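Local coordinates for fatty acid-binding protein TM_1468 (Thermotoga maritima, PDB 1VPV) that binds long-chain fatty acids such as palmitate and may take part in lipid transport or fatty acid metabolism, at residues A[97-111]-A[123-137]. Sequence-based numbering, arbitrary orientation.
Sequences VVLVLTLSSKLSGTY and IPVYVVDTLLASGAI. With PLM (palmitic acid), chain D.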
ATOM      1  N   VAL A  97      17.718 -15.138  -3.832  1.00 14.21           N
ATOM      2  CA  VAL A  97      16.315 -15.088  -4.273  1.00 16.18           C
ATOM      3  C   VAL A  97      15.772 -13.651  -4.085  1.00 17.93           C
ATOM      4  O   VAL A  97      16.118 -12.968  -3.114  1.00 14.68           O
ATOM      5  CB  VAL A  97      15.415 -16.060  -3.448  1.00 17.79           C
ATOM      6  CG1 VAL A  97      13.943 -15.934  -3.851  1.00 19.44           C
ATOM      7  CG2 VAL A  97      15.846 -17.501  -3.592  1.00 20.85           C
ATOM      8  N   VAL A  98      14.953 -13.187  -5.034  1.00 19.84           N
ATOM      9  CA  VAL A  98      14.201 -11.941  -4.855  1.00 20.05           C
ATOM     10  C   VAL A  98      12.717 -12.274  -4.753  1.00 19.45           C
ATOM     11  O   VAL A  98      12.180 -13.014  -5.578  1.00 18.30           O
ATOM     12  CB  VAL A  98      14.362 -10.983  -6.016  1.00 19.71           C
ATOM     13  CG1 VAL A  98      13.651  -9.688  -5.691  1.00 22.88           C
ATOM     14  CG2 VAL A  98      15.823 -10.720  -6.313  1.00 20.66           C
ATOM     15  N   LEU A  99      12.074 -11.740  -3.731  1.00 17.96           N
ATOM     16  CA  LEU A  99      10.643 -11.880  -3.572  1.00 21.51           C
ATOM     17  C   LEU A  99       9.998 -10.529  -3.783  1.00 20.44           C
ATOM     18  O   LEU A  99      10.226  -9.625  -2.996  1.00 23.36           O
ATOM     19  CB  LEU A  99      10.316 -12.377  -2.164  1.00 21.27           C
ATOM     20  CG  LEU A  99       8.817 -12.414  -1.815  1.00 28.20           C
ATOM     21  CD1 LEU A  99       8.087 -13.430  -2.685  1.00 31.56           C
ATOM     22  CD2 LEU A  99       8.615 -12.738  -0.342  1.00 26.00           C
ATOM     23  N   VAL A 100       9.174 -10.399  -4.819  1.00 21.99           N
ATOM     24  CA  VAL A 100       8.497  -9.132  -5.178  1.00 21.14           C
ATOM     25  C   VAL A 100       6.998  -9.175  -4.836  1.00 19.35           C
ATOM     26  O   VAL A 100       6.281 -10.083  -5.234  1.00 21.85           O
ATOM     27  CB  VAL A 100       8.623  -8.847  -6.716  1.00 20.39           C
ATOM     28  CG1 VAL A 100       8.013  -7.502  -7.089  1.00 13.18           C
ATOM     29  CG2 VAL A 100      10.060  -8.939  -7.167  1.00 19.45           C
ATOM     30  N   LEU A 101       6.544  -8.173  -4.116  1.00 20.54           N
ATOM     31  CA  LEU A 101       5.123  -7.986  -3.807  1.00 22.69           C
ATOM     32  C   LEU A 101       4.687  -6.697  -4.452  1.00 22.08           C
ATOM     33  O   LEU A 101       5.195  -5.617  -4.112  1.00 24.47           O
ATOM     34  CB  LEU A 101       4.896  -7.875  -2.280  1.00 24.70           C
ATOM     35  CG  LEU A 101       4.808  -9.225  -1.585  1.00 28.98           C
ATOM     36  CD1 LEU A 101       6.166  -9.795  -1.462  1.00 35.23           C
ATOM     37  CD2 LEU A 101       4.170  -9.129  -0.223  1.00 39.96           C
ATOM     38  N   THR A 102       3.782  -6.798  -5.412  1.00 24.18           N
ATOM     39  CA  THR A 102       3.286  -5.614  -6.108  1.00 24.11           C
ATOM     40  C   THR A 102       1.869  -5.326  -5.755  1.00 22.93           C
ATOM     41  O   THR A 102       1.107  -6.220  -5.370  1.00 24.28           O
ATOM     42  CB  THR A 102       3.300  -5.765  -7.620  1.00 25.60           C
ATOM     43  OG1 THR A 102       2.270  -6.686  -8.028  1.00 27.36           O
ATOM     44  CG2 THR A 102       4.682  -6.207  -8.105  1.00 27.70           C
ATOM     45  N   LEU A 103       1.492  -4.078  -5.968  1.00 23.48           N
ATOM     46  CA  LEU A 103       0.077  -3.722  -5.929  1.00 23.56           C
ATOM     47  C   LEU A 103      -0.756  -4.548  -6.943  1.00 19.78           C
ATOM     48  O   LEU A 103      -0.240  -5.113  -7.910  1.00 17.65           O
ATOM     49  CB  LEU A 103      -0.120  -2.202  -6.116  1.00 23.33           C
ATOM     50  CG  LEU A 103      -0.064  -1.621  -7.513  1.00 26.93           C
ATOM     51  CD1 LEU A 103      -0.807  -0.318  -7.528  1.00 26.71           C
ATOM     52  CD2 LEU A 103       1.351  -1.450  -8.050  1.00 33.84           C
ATOM     53  N   SER A 104      -2.051  -4.600  -6.679  1.00 19.46           N
ATOM     54  CA  SER A 104      -2.998  -5.362  -7.473  1.00 19.76           C
ATOM     55  C   SER A 104      -2.766  -5.258  -8.971  1.00 20.16           C
ATOM     56  O   SER A 104      -2.680  -4.151  -9.533  1.00 23.11           O
ATOM     57  CB  SER A 104      -4.420  -4.894  -7.176  1.00 17.77           C
ATOM     58  OG  SER A 104      -5.304  -5.409  -8.167  1.00 27.90           O
ATOM     59  N   SER A 105      -2.741  -6.399  -9.625  1.00 19.66           N
ATOM     60  CA  SER A 105      -2.653  -6.449 -11.073  1.00 23.84           C
ATOM     61  C   SER A 105      -3.865  -5.816 -11.739  1.00 25.29           C
ATOM     62  O   SER A 105      -3.866  -5.586 -12.949  1.00 28.76           O
ATOM     63  CB  SER A 105      -2.558  -7.909 -11.561  1.00 24.82           C
ATOM     64  OG  SER A 105      -3.718  -8.635 -11.169  1.00 22.88           O
ATOM     65  N   LYS A 106      -4.908  -5.585 -10.962  1.00 27.01           N
ATOM     66  CA  LYS A 106      -6.139  -4.990 -11.476  1.00 27.34           C
ATOM     67  C   LYS A 106      -6.049  -3.478 -11.508  1.00 24.92           C
ATOM     68  O   LYS A 106      -6.839  -2.859 -12.175  1.00 22.17           O
ATOM     69  CB  LYS A 106      -7.334  -5.369 -10.602  1.00 27.39           C
ATOM     70  CG  LYS A 106      -7.427  -6.838 -10.312  1.00 29.96           C
ATOM     71  CD  LYS A 106      -8.060  -7.589 -11.417  1.00 32.66           C
ATOM     72  CE  LYS A 106      -8.807  -8.781 -10.865  1.00 36.47           C
ATOM     73  NZ  LYS A 106      -9.778  -8.298  -9.841  1.00 44.58           N
ATOM     74  N   LEU A 107      -5.124  -2.904 -10.733  1.00 25.02           N
ATOM     75  CA  LEU A 107      -4.950  -1.456 -10.641  1.00 21.64           C
ATOM     76  C   LEU A 107      -3.760  -0.958 -11.469  1.00 20.94           C
ATOM     77  O   LEU A 107      -3.659   0.226 -11.735  1.00 23.43           O
ATOM     78  CB  LEU A 107      -4.787  -1.022  -9.178  1.00 18.20           C
ATOM     79  CG  LEU A 107      -5.927  -1.371  -8.190  1.00 23.15           C
ATOM     80  CD1 LEU A 107      -5.631  -0.851  -6.826  1.00 23.74           C
ATOM     81  CD2 LEU A 107      -7.327  -0.879  -8.617  1.00 20.86           C
ATOM     82  N   SER A 108      -2.872  -1.835 -11.913  1.00 18.60           N
ATOM     83  CA  SER A 108      -1.599  -1.358 -12.443  1.00 18.51           C
ATOM     84  C   SER A 108      -0.887  -2.469 -13.169  1.00 18.81           C
ATOM     85  O   SER A 108      -1.029  -3.648 -12.798  1.00 18.92           O
ATOM     86  CB  SER A 108      -0.716  -0.842 -11.269  1.00 20.74           C
ATOM     87  OG  SER A 108       0.576  -0.410 -11.669  1.00 18.62           O
ATOM     88  N   GLY A 109      -0.125  -2.095 -14.194  1.00 17.95           N
ATOM     89  CA  GLY A 109       0.775  -3.045 -14.923  1.00 19.30           C
ATOM     90  C   GLY A 109       2.114  -3.300 -14.208  1.00 20.46           C
ATOM     91  O   GLY A 109       3.021  -3.925 -14.749  1.00 16.58           O
ATOM     92  N   THR A 110       2.241  -2.825 -12.967  1.00 20.19           N
ATOM     93  CA  THR A 110       3.460  -3.072 -12.224  1.00 20.76           C
ATOM     94  C   THR A 110       3.764  -4.571 -12.116  1.00 20.47           C
ATOM     95  O   THR A 110       4.895  -5.006 -12.372  1.00 19.37           O
ATOM     96  CB  THR A 110       3.386  -2.419 -10.846  1.00 20.56           C
ATOM     97  OG1 THR A 110       3.196  -1.010 -11.027  1.00 19.05           O
ATOM     98  CG2 THR A 110       4.675  -2.650 -10.082  1.00 23.27           C
ATOM     99  N   TYR A 111       2.749  -5.352 -11.771  1.00 20.07           N
ATOM    100  CA  TYR A 111       2.894  -6.795 -11.696  1.00 20.83           C
ATOM    101  C   TYR A 111       3.363  -7.353 -13.024  1.00 23.05           C
ATOM    102  O   TYR A 111       4.248  -8.226 -13.057  1.00 23.70           O
ATOM    103  CB  TYR A 111       1.586  -7.461 -11.253  1.00 20.48           C
ATOM    104  CG  TYR A 111       1.593  -8.959 -11.365  1.00 18.35           C
ATOM    105  CD1 TYR A 111       2.097  -9.747 -10.348  1.00 23.02           C
ATOM    106  CD2 TYR A 111       1.092  -9.599 -12.504  1.00 20.42           C
ATOM    107  CE1 TYR A 111       2.107 -11.132 -10.456  1.00 20.51           C
ATOM    108  CE2 TYR A 111       1.106 -10.977 -12.624  1.00 16.82           C
ATOM    109  CZ  TYR A 111       1.616 -11.731 -11.589  1.00 22.25           C
ATOM    110  OH  TYR A 111       1.633 -13.095 -11.692  1.00 25.59           O
ATOM    111  N   ILE A 123      18.622 -14.872 -11.602  1.00 25.51           N
ATOM    112  CA  ILE A 123      18.373 -14.993 -10.181  1.00 24.20           C
ATOM    113  C   ILE A 123      16.883 -15.276  -9.978  1.00 21.97           C
ATOM    114  O   ILE A 123      16.053 -14.565 -10.527  1.00 25.26           O
ATOM    115  CB  ILE A 123      18.856 -13.699  -9.426  1.00 24.14           C
ATOM    116  CG1 ILE A 123      18.518 -13.770  -7.936  1.00 24.62           C
ATOM    117  CG2 ILE A 123      18.249 -12.392 -10.044  1.00 22.93           C
ATOM    118  CD1 ILE A 123      19.061 -12.581  -7.130  1.00 24.39           C
ATOM    119  N   PRO A 124      16.535 -16.315  -9.200  1.00 19.31           N
ATOM    120  CA  PRO A 124      15.119 -16.664  -9.123  1.00 18.29           C
ATOM    121  C   PRO A 124      14.331 -15.514  -8.504  1.00 19.35           C
ATOM    122  O   PRO A 124      14.724 -14.976  -7.487  1.00 22.92           O
ATOM    123  CB  PRO A 124      15.091 -17.896  -8.233  1.00 18.64           C
ATOM    124  CG  PRO A 124      16.475 -18.273  -7.942  1.00 14.44           C
ATOM    125  CD  PRO A 124      17.380 -17.182  -8.360  1.00 19.61           C
ATOM    126  N   VAL A 125      13.276 -15.081  -9.175  1.00 20.55           N
ATOM    127  CA  VAL A 125      12.464 -13.964  -8.708  1.00 19.04           C
ATOM    128  C   VAL A 125      11.060 -14.468  -8.633  1.00 19.17           C
ATOM    129  O   VAL A 125      10.528 -14.966  -9.607  1.00 22.17           O
ATOM    130  CB  VAL A 125      12.521 -12.790  -9.684  1.00 19.24           C
ATOM    131  CG1 VAL A 125      11.549 -11.679  -9.267  1.00 22.48           C
ATOM    132  CG2 VAL A 125      13.960 -12.250  -9.806  1.00 21.31           C
ATOM    133  N   TYR A 126      10.460 -14.368  -7.464  1.00 21.31           N
ATOM    134  CA  TYR A 126       9.081 -14.773  -7.271  1.00 20.77           C
ATOM    135  C   TYR A 126       8.219 -13.533  -7.102  1.00 20.83           C
ATOM    136  O   TYR A 126       8.458 -12.732  -6.216  1.00 23.36           O
ATOM    137  CB  TYR A 126       9.000 -15.650  -6.050  1.00 20.66           C
ATOM    138  CG  TYR A 126       9.715 -16.955  -6.238  1.00 22.29           C
ATOM    139  CD1 TYR A 126       9.053 -18.066  -6.736  1.00 23.83           C
ATOM    140  CD2 TYR A 126      11.051 -17.093  -5.890  1.00 21.56           C
ATOM    141  CE1 TYR A 126       9.712 -19.283  -6.891  1.00 26.28           C
ATOM    142  CE2 TYR A 126      11.710 -18.294  -6.042  1.00 20.11           C
ATOM    143  CZ  TYR A 126      11.041 -19.382  -6.549  1.00 23.24           C
ATOM    144  OH  TYR A 126      11.710 -20.576  -6.725  1.00 26.86           O
ATOM    145  N   VAL A 127       7.225 -13.373  -7.963  1.00 20.44           N
ATOM    146  CA  VAL A 127       6.420 -12.180  -7.956  1.00 20.06           C
ATOM    147  C   VAL A 127       5.035 -12.484  -7.451  1.00 19.22           C
ATOM    148  O   VAL A 127       4.362 -13.314  -8.011  1.00 15.75           O
ATOM    149  CB  VAL A 127       6.278 -11.572  -9.353  1.00 20.84           C
ATOM    150  CG1 VAL A 127       5.668 -10.146  -9.225  1.00 22.98           C
ATOM    151  CG2 VAL A 127       7.617 -11.517 -10.061  1.00 14.28           C
ATOM    152  N   VAL A 128       4.631 -11.797  -6.389  1.00 19.90           N
ATOM    153  CA  VAL A 128       3.322 -11.987  -5.785  1.00 20.54           C
ATOM    154  C   VAL A 128       2.426 -10.791  -6.065  1.00 20.25           C
ATOM    155  O   VAL A 128       2.776  -9.625  -5.719  1.00 17.91           O
ATOM    156  CB  VAL A 128       3.433 -12.188  -4.265  1.00 20.82           C
ATOM    157  CG1 VAL A 128       2.049 -12.342  -3.630  1.00 26.41           C
ATOM    158  CG2 VAL A 128       4.242 -13.414  -3.990  1.00 23.54           C
ATOM    159  N   ASP A 129       1.311 -11.087  -6.738  1.00 20.92           N
ATOM    160  CA  ASP A 129       0.194 -10.155  -6.950  1.00 21.69           C
ATOM    161  C   ASP A 129      -0.600 -10.035  -5.647  1.00 22.87           C
ATOM    162  O   ASP A 129      -1.481 -10.836  -5.407  1.00 26.38           O
ATOM    163  CB  ASP A 129      -0.749 -10.653  -8.076  1.00 20.19           C
ATOM    164  CG  ASP A 129      -1.870  -9.615  -8.428  1.00 29.18           C
ATOM    165  OD1 ASP A 129      -1.912  -8.538  -7.790  1.00 23.15           O
ATOM    166  OD2 ASP A 129      -2.701  -9.853  -9.350  1.00 20.13           O
ATOM    167  N   THR A 130      -0.331  -9.016  -4.835  1.00 22.89           N
ATOM    168  CA  THR A 130      -0.980  -8.906  -3.540  1.00 24.65           C
ATOM    169  C   THR A 130      -2.474  -8.618  -3.607  1.00 25.22           C
ATOM    170  O   THR A 130      -3.141  -8.754  -2.592  1.00 23.06           O
ATOM    171  CB  THR A 130      -0.414  -7.756  -2.698  1.00 24.06           C
ATOM    172  OG1 THR A 130      -0.616  -6.536  -3.400  1.00 21.08           O
ATOM    173  CG2 THR A 130       1.038  -7.954  -2.430  1.00 27.46           C
ATOM    174  N   LEU A 131      -2.978  -8.148  -4.756  1.00 25.59           N
ATOM    175  CA  LEU A 131      -4.368  -7.648  -4.855  1.00 25.42           C
ATOM    176  C   LEU A 131      -4.646  -6.533  -3.823  1.00 24.83           C
ATOM    177  O   LEU A 131      -5.770  -6.340  -3.378  1.00 26.72           O
ATOM    178  CB  LEU A 131      -5.404  -8.780  -4.728  1.00 22.66           C
ATOM    179  CG  LEU A 131      -5.238  -9.945  -5.724  1.00 30.10           C
ATOM    180  CD1 LEU A 131      -6.278 -11.025  -5.451  1.00 25.74           C
ATOM    181  CD2 LEU A 131      -5.310  -9.531  -7.226  1.00 26.25           C
ATOM    182  N   LEU A 132      -3.615  -5.792  -3.448  1.00 23.37           N
ATOM    183  CA  LEU A 132      -3.800  -4.691  -2.541  1.00 23.75           C
ATOM    184  C   LEU A 132      -3.067  -3.482  -3.049  1.00 25.12           C
ATOM    185  O   LEU A 132      -2.706  -3.406  -4.236  1.00 24.14           O
ATOM    186  CB  LEU A 132      -3.363  -5.079  -1.137  1.00 24.54           C
ATOM    187  CG  LEU A 132      -4.166  -6.258  -0.551  1.00 28.32           C
ATOM    188  CD1 LEU A 132      -3.395  -6.837   0.596  1.00 29.09           C
ATOM    189  CD2 LEU A 132      -5.567  -5.854  -0.145  1.00 29.16           C
ATOM    190  N   ALA A 133      -2.947  -2.494  -2.172  1.00 26.54           N
ATOM    191  CA  ALA A 133      -2.205  -1.292  -2.464  1.00 26.77           C
ATOM    192  C   ALA A 133      -1.944  -0.559  -1.153  1.00 27.16           C
ATOM    193  O   ALA A 133      -2.608  -0.853  -0.148  1.00 26.15           O
ATOM    194  CB  ALA A 133      -2.959  -0.440  -3.414  1.00 26.62           C
ATOM    195  N   SER A 134      -0.949   0.340  -1.190  1.00 25.74           N
ATOM    196  CA  SER A 134      -0.602   1.255  -0.115  1.00 24.89           C
ATOM    197  C   SER A 134      -0.260   0.471   1.120  1.00 25.85           C
ATOM    198  O   SER A 134       0.353  -0.590   0.990  1.00 23.17           O
ATOM    199  CB  SER A 134      -1.714   2.260   0.135  1.00 27.24           C
ATOM    200  OG  SER A 134      -1.393   3.122   1.220  1.00 25.72           O
ATOM    201  N   GLY A 135      -0.630   0.985   2.311  1.00 25.91           N
ATOM    202  CA  GLY A 135      -0.131   0.435   3.607  1.00 22.42           C
ATOM    203  C   GLY A 135      -0.520  -1.018   3.897  1.00 24.11           C
ATOM    204  O   GLY A 135      -0.054  -1.626   4.873  1.00 27.68           O
ATOM    205  N   ALA A 136      -1.392  -1.605   3.095  1.00 21.03           N
ATOM    206  CA  ALA A 136      -1.689  -3.004   3.299  1.00 22.22           C
ATOM    207  C   ALA A 136      -0.573  -3.902   2.756  1.00 23.72           C
ATOM    208  O   ALA A 136      -0.391  -4.986   3.260  1.00 25.25           O
ATOM    209  CB  ALA A 136      -3.002  -3.362   2.694  1.00 22.18           C
ATOM    210  N   ILE A 137       0.172  -3.455   1.747  1.00 23.80           N
ATOM    211  CA  ILE A 137       1.164  -4.312   1.078  1.00 23.32           C
ATOM    212  C   ILE A 137       2.352  -4.703   1.954  1.00 22.67           C
ATOM    213  O   ILE A 137       2.833  -5.841   1.862  1.00 25.09           O
ATOM    214  CB  ILE A 137       1.685  -3.683  -0.235  1.00 24.42           C
ATOM    215  CG1 ILE A 137       0.650  -3.857  -1.338  1.00 23.50           C
ATOM    216  CG2 ILE A 137       3.049  -4.333  -0.700  1.00 26.69           C
ATOM    217  CD1 ILE A 137       0.810  -2.869  -2.462  1.00 32.68           C
TER
HETATM  218  C1  PLM D 501       0.286   2.994 -12.063  1.00 34.58           C
HETATM  219  O1  PLM D 501       0.584   1.886 -12.598  1.00 33.10           O
HETATM  220  O2  PLM D 501       0.269   4.076 -12.733  1.00 29.42           O
HETATM  221  C2  PLM D 501      -0.029   3.000 -10.585  1.00 28.71           C
HETATM  222  C3  PLM D 501      -1.521   3.081 -10.338  1.00 19.59           C
HETATM  223  C4  PLM D 501      -1.796   3.231  -8.848  1.00 17.20           C
HETATM  224  C5  PLM D 501      -3.299   3.384  -8.634  1.00 17.40           C
HETATM  225  C6  PLM D 501      -3.655   3.546  -7.178  1.00 19.64           C
HETATM  226  C7  PLM D 501      -5.156   3.631  -6.949  1.00 20.02           C
HETATM  227  C8  PLM D 501      -5.470   4.194  -5.566  1.00 18.58           C
HETATM  228  C9  PLM D 501      -5.224   3.172  -4.478  1.00 18.97           C
HETATM  229  CA  PLM D 501      -5.450   3.746  -3.094  1.00 21.27           C
HETATM  230  CB  PLM D 501      -5.348   2.655  -2.039  1.00 15.01           C
HETATM  231  CC  PLM D 501      -5.279   3.271  -0.645  1.00 18.39           C
HETATM  232  CD  PLM D 501      -5.343   2.207   0.470  1.00 20.79           C
HETATM  233  CE  PLM D 501      -5.054   2.789   1.842  1.00 21.45           C
HETATM  234  CF  PLM D 501      -5.294   1.793   2.965  1.00 28.46           C
HETATM  235  CG  PLM D 501      -4.096   0.867   3.199  1.00 28.46           C
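V98 and V100 alternate with P124, Y126 and V128 as backbone donors and acceptors, joining the parallel strands 97-102 and 125-129 of a right-handed beta-alpha-beta crossover whose helix is 110-118. Each of the two valines gives its N-H to one residue and its C=O to the residue two further on; V98 N to P124 O is 3.0 Å. The other edge of strand 97-102 is taken up by strand 15-20, where L99 bonds to K16 and L18, so this strand is paired on both edges.

Past T102 N the backbone pairing continues, now with side chains adding to it. T102 O accepts twice, from T130 N and, at 2.6 Å, from T130 OG1, the hydroxyl tilted 31° from the carbonyl plane. T130 OG1 in turn receives L132 N in an ST turn, and L132 O accepts S104 N at 2.8 Å, carrying the pairing into the loops.

D129 ties these loops together. Its chi1 of -174° swings CG away from the backbone N, which carries the carboxylate to S105, while D129 CB lies against Y111 CE1 at 3.7 Å. S105 N and L131 N approach OD1 from opposite faces of the carboxylate plane, the latter closing an Asx turn; the bond from S105 OG to D129 OD2 is modelled so short that its length is doubtful.

Beyond them the loops line the palmitate site: L103 CD1 and S134 CB touch the acyl chain, and T75 OG1 also bonds to the ligand. S108 OG accepts T110 N in an ST turn and receives T110 OG1 at 2.8 Å. S108 OG also donates to palmitate O1, in a bond whose very short modelled length is doubtful.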